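Local coordinates for THUMP domain-containing protein (Pyrococcus horikoshii, PDB 1VBK), which probably binds RNA through its THUMP region and ATP through a ThiI-like domain, as a putative thiamine-biosynthesis protein whose function is not established, at residues Phe244-Val247 with Leu248-Ile251; Val286-Pro289 with Leu290-Leu293. All coordinates share one frame; numbering follows the deposited sequence.

Contact 1. Residues Phe244-Val247 with Leu248-Ile251; sequences FDRV and LKLI
Leu248 stands one helical turn beyond Phe244, and its side chain crosses the ring of that residue at a slant. Its CB lies 3.7 Å from Asp245 O; its CG, anti to its own carbonyl carbon (chi1 -67°), comes within 3.7 Å of Phe244 CE2. The two methyls then divide round the same ring atom: Leu248 CD1 also meets Phe244 CD2 at 3.9 Å, and Leu248 CD2 also meets Phe244 CZ at 4.1 Å. In the backbone, Leu248 N donates to Phe244 O at 3.1 Å with an N-H...O angle of 163°, the first of four successive i to i+4 bonds that define a regular alpha-helix. On another side of the helix Arg246 and Lys249 run side by side. Arg246 bends at chi2 and chi3, which brings its guanidinium, one face first, over Lys249 CD, 3.5 Å from Arg246 NH1; the like-charged ends, Arg246 NH1 and Lys249 NZ, stay 5.1 Å apart. Phe244 meets Phe282 edge-to-face, and Leu248 touches Trp21 of the second subunit. The buried Val247 and Ile251 both pack on Ile183, tying helix 244-254 to strand 181-185 of the parallel sheet, while Leu250 reaches strands 204-210 and 239-241.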
loop_
_atom_site.group_PDB
_atom_site.type_symbol
_atom_site.label_atom_id
_atom_site.label_comp_id
_atom_site.label_asym_id
_atom_site.label_seq_id
_atom_site.Cartn_x
_atom_site.Cartn_y
_atom_site.Cartn_z
ATOM N N PHE A 244 -20.421 -4.192 -2.788
ATOM C CA PHE A 244 -19.305 -3.721 -1.967
ATOM C C PHE A 244 -18.236 -4.769 -1.684
ATOM O O PHE A 244 -17.065 -4.424 -1.505
ATOM C CB PHE A 244 -19.808 -3.142 -0.641
ATOM C CG PHE A 244 -18.782 -2.302 0.081
ATOM C CD1 PHE A 244 -18.315 -1.117 -0.482
ATOM C CD2 PHE A 244 -18.276 -2.701 1.313
ATOM C CE1 PHE A 244 -17.356 -0.341 0.176
ATOM C CE2 PHE A 244 -17.313 -1.931 1.983
ATOM C CZ PHE A 244 -16.853 -0.752 1.411
ATOM N N ASP A 245 -18.620 -6.040 -1.636
ATOM C CA ASP A 245 -17.644 -7.090 -1.374
ATOM C C ASP A 245 -16.544 -7.066 -2.435
ATOM O O ASP A 245 -15.372 -7.280 -2.126
ATOM C CB ASP A 245 -18.324 -8.468 -1.312
ATOM C CG ASP A 245 -19.194 -8.756 -2.523
ATOM O OD1 ASP A 245 -19.412 -7.843 -3.336
ATOM O OD2 ASP A 245 -19.673 -9.902 -2.659
ATOM N N ARG A 246 -16.918 -6.778 -3.679
ATOM C CA ARG A 246 -15.950 -6.717 -4.773
ATOM C C ARG A 246 -14.972 -5.549 -4.595
ATOM O O ARG A 246 -13.818 -5.625 -5.019
ATOM C CB ARG A 246 -16.680 -6.585 -6.115
ATOM C CG ARG A 246 -17.599 -7.762 -6.442
ATOM C CD ARG A 246 -16.812 -9.061 -6.624
ATOM N NE ARG A 246 -15.749 -8.914 -7.618
ATOM C CZ ARG A 246 -14.885 -9.873 -7.946
ATOM N NH1 ARG A 246 -14.949 -11.063 -7.362
ATOM N NH2 ARG A 246 -13.945 -9.639 -8.852
ATOM N N VAL A 247 -15.434 -4.467 -3.975
ATOM C CA VAL A 247 -14.576 -3.309 -3.736
ATOM C C VAL A 247 -13.515 -3.674 -2.689
ATOM O O VAL A 247 -12.335 -3.351 -2.847
ATOM C CB VAL A 247 -15.393 -2.097 -3.229
ATOM C CG1 VAL A 247 -14.465 -0.931 -2.930
ATOM C CG2 VAL A 247 -16.430 -1.694 -4.275
ATOM N N LEU A 248 -13.941 -4.339 -1.619
ATOM C CA LEU A 248 -13.016 -4.753 -0.570
ATOM C C LEU A 248 -12.009 -5.738 -1.156
ATOM O O LEU A 248 -10.827 -5.692 -0.826
ATOM C CB LEU A 248 -13.770 -5.402 0.594
ATOM C CG LEU A 248 -14.685 -4.462 1.388
ATOM C CD1 LEU A 248 -15.524 -5.263 2.381
ATOM C CD2 LEU A 248 -13.841 -3.418 2.104
ATOM N N LYS A 249 -12.479 -6.627 -2.027
ATOM C CA LYS A 249 -11.593 -7.599 -2.658
ATOM C C LYS A 249 -10.525 -6.881 -3.478
ATOM O O LYS A 249 -9.357 -7.262 -3.454
ATOM C CB LYS A 249 -12.385 -8.547 -3.566
ATOM C CG LYS A 249 -11.529 -9.590 -4.277
ATOM C CD LYS A 249 -12.395 -10.549 -5.091
ATOM C CE LYS A 249 -11.550 -11.518 -5.906
ATOM N NZ LYS A 249 -10.642 -12.323 -5.045
ATOM N N LEU A 250 -10.934 -5.840 -4.199
ATOM C CA LEU A 250 -10.022 -5.058 -5.031
ATOM C C LEU A 250 -8.963 -4.387 -4.156
ATOM O O LEU A 250 -7.770 -4.385 -4.480
ATOM C CB LEU A 250 -10.808 -3.989 -5.795
ATOM C CG LEU A 250 -10.154 -3.283 -6.986
ATOM C CD1 LEU A 250 -9.925 -4.285 -8.125
ATOM C CD2 LEU A 250 -11.060 -2.155 -7.457
ATOM N N ILE A 251 -9.408 -3.803 -3.050
ATOM C CA ILE A 251 -8.493 -3.143 -2.134
ATOM C C ILE A 251 -7.443 -4.133 -1.633
ATOM O O ILE A 251 -6.245 -3.833 -1.633
ATOM C CB ILE A 251 -9.259 -2.544 -0.940
ATOM C CG1 ILE A 251 -10.103 -1.357 -1.422
ATOM C CG2 ILE A 251 -8.282 -2.121 0.142
ATOM C CD1 ILE A 251 -11.057 -0.792 -0.376
#

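Contact 2. Residues Val286-Pro289 with Leu290-Leu293; sequences VYYP and LIAL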
loop_
_atom_site.group_PDB
_atom_site.type_symbol
_atom_site.label_atom_id
_atom_site.label_comp_id
_atom_site.label_asym_id
_atom_site.label_seq_id
_atom_site.Cartn_x
_atom_site.Cartn_y
_atom_site.Cartn_z
ATOM N N VAL A 286 -10.022 7.184 3.827
ATOM C CA VAL A 286 -10.803 7.714 2.721
ATOM C C VAL A 286 -10.444 9.191 2.601
ATOM O O VAL A 286 -10.375 9.899 3.605
ATOM C CB VAL A 286 -12.316 7.568 2.986
ATOM C CG1 VAL A 286 -13.110 8.118 1.814
ATOM C CG2 VAL A 286 -12.657 6.105 3.213
ATOM N N TYR A 287 -10.198 9.647 1.380
ATOM C CA TYR A 287 -9.831 11.038 1.160
ATOM C C TYR A 287 -10.887 11.783 0.367
ATOM O O TYR A 287 -11.528 11.217 -0.522
ATOM C CB TYR A 287 -8.480 11.118 0.447
ATOM C CG TYR A 287 -7.367 10.455 1.226
ATOM C CD1 TYR A 287 -7.089 9.096 1.068
ATOM C CD2 TYR A 287 -6.614 11.176 2.152
ATOM C CE1 TYR A 287 -6.087 8.472 1.812
ATOM C CE2 TYR A 287 -5.609 10.563 2.904
ATOM C CZ TYR A 287 -5.351 9.210 2.727
ATOM O OH TYR A 287 -4.353 8.599 3.453
ATOM N N TYR A 288 -11.060 13.059 0.704
ATOM C CA TYR A 288 -12.042 13.922 0.062
ATOM C C TYR A 288 -11.343 15.186 -0.434
ATOM O O TYR A 288 -11.367 16.225 0.228
ATOM C CB TYR A 288 -13.120 14.302 1.074
ATOM C CG TYR A 288 -13.669 13.132 1.857
ATOM C CD1 TYR A 288 -14.595 12.257 1.289
ATOM C CD2 TYR A 288 -13.267 12.903 3.172
ATOM C CE1 TYR A 288 -15.114 11.184 2.014
ATOM C CE2 TYR A 288 -13.776 11.832 3.906
ATOM C CZ TYR A 288 -14.699 10.980 3.318
ATOM O OH TYR A 288 -15.202 9.920 4.034
ATOM N N PRO A 289 -10.717 15.115 -1.615
ATOM C CA PRO A 289 -10.002 16.252 -2.201
ATOM C C PRO A 289 -10.797 17.554 -2.282
ATOM O O PRO A 289 -10.263 18.630 -2.015
ATOM C CB PRO A 289 -9.616 15.738 -3.587
ATOM C CG PRO A 289 -9.481 14.271 -3.381
ATOM C CD PRO A 289 -10.682 13.956 -2.523
ATOM N N LEU A 290 -12.071 17.455 -2.649
ATOM C CA LEU A 290 -12.912 18.639 -2.794
ATOM C C LEU A 290 -13.246 19.320 -1.473
ATOM O O LEU A 290 -13.766 20.437 -1.458
ATOM C CB LEU A 290 -14.194 18.277 -3.549
ATOM C CG LEU A 290 -13.960 17.620 -4.919
ATOM C CD1 LEU A 290 -15.289 17.338 -5.598
ATOM C CD2 LEU A 290 -13.104 18.529 -5.785
ATOM N N ILE A 291 -12.944 18.651 -0.366
ATOM C CA ILE A 291 -13.196 19.211 0.955
ATOM C C ILE A 291 -11.879 19.614 1.616
ATOM O O ILE A 291 -11.789 20.669 2.246
ATOM C CB ILE A 291 -13.919 18.195 1.876
ATOM C CG1 ILE A 291 -15.323 17.905 1.336
ATOM C CG2 ILE A 291 -13.999 18.738 3.298
ATOM C CD1 ILE A 291 -16.095 16.872 2.146
ATOM N N ALA A 292 -10.857 18.776 1.454
ATOM C CA ALA A 292 -9.551 19.021 2.061
ATOM C C ALA A 292 -8.666 20.046 1.354
ATOM O O ALA A 292 -7.891 20.747 2.005
ATOM C CB ALA A 292 -8.793 17.704 2.203
ATOM N N LEU A 293 -8.765 20.132 0.032
ATOM C CA LEU A 293 -7.937 21.080 -0.714
ATOM C C LEU A 293 -8.561 22.481 -0.769
ATOM O O LEU A 293 -9.784 22.627 -0.812
ATOM C CB LEU A 293 -7.676 20.547 -2.129
ATOM C CG LEU A 293 -7.029 19.151 -2.196
ATOM C CD1 LEU A 293 -6.770 18.764 -3.644
ATOM C CD2 LEU A 293 -5.728 19.140 -1.408
#
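Tyr288 and Ile291 meet through their first side-chain carbons, Tyr288 CB lying 4.1 Å from Ile291 CB. Ile291 CG1 is anti to its carbonyl carbon (chi1 -66°), and the extended chi2 carries CD1 back to 4.1 Å from Tyr288 CB, where this methyl lies obliquely to the phenol ring. The ring itself leads away from the turn, and its OH is hydrogen-bonded to Asp278. The backbone explains why the two side chains are neighbours: Tyr288 occupies the N-cap position, and its carbonyl oxygen accepts two bonds. Ala292 N approaches Tyr288 O nearly in line with the carbonyl at 2.9 Å, whereas Ile291 N, 3.0 Å from Tyr288 O, sits above the carbonyl plane, 50° out of it. One oxygen thus serves both an i+3 and an i+4 donor in the short helix.

Pro289, in the first turn, has no N-H to offer, but its oxygen receives Leu293 N at 2.9 Å. The Leu293 side chain lies beside that oxygen, CB 3.2 Å and CG 3.3 Å from Pro289 O, a placement set by CG standing anti to the Leu293 carbonyl carbon (chi1 -56°); Leu293 CD1 reaches 4.2 Å from Pro289 CB. Leu293 is also where helical backbone angles end.

Tyr288 alone separates strand 286-287, whose backbone is hydrogen-bonded through Tyr287 to Val259 and Lys261, from helix 289-292. Pro289, Leu290 and Leu293 pack on helix 189-200, while Tyr288 touches Ile275 of helix 273-281.

Contact 1 precedes contact 2 along the chain; their centres are 21 Å apart and their nearest atoms about 8 Å apart, without touching. Both belong to the region built on the five-stranded parallel sheet, ordered 239-241, 204-210, 181-185, 258-260, 286-287. Helix 244-254 follows one outermost strand, 239-241, and leads on to 258-260; helix 289-292 follows the other outermost strand, 286-287. The two contacts thus mark the helical continuations after opposite edge strands. An alternating strand-helix layout with this 3-2-1-4-5 order is consistent with the HUP-type, ThiI-related domain in which ATP binding would be expected.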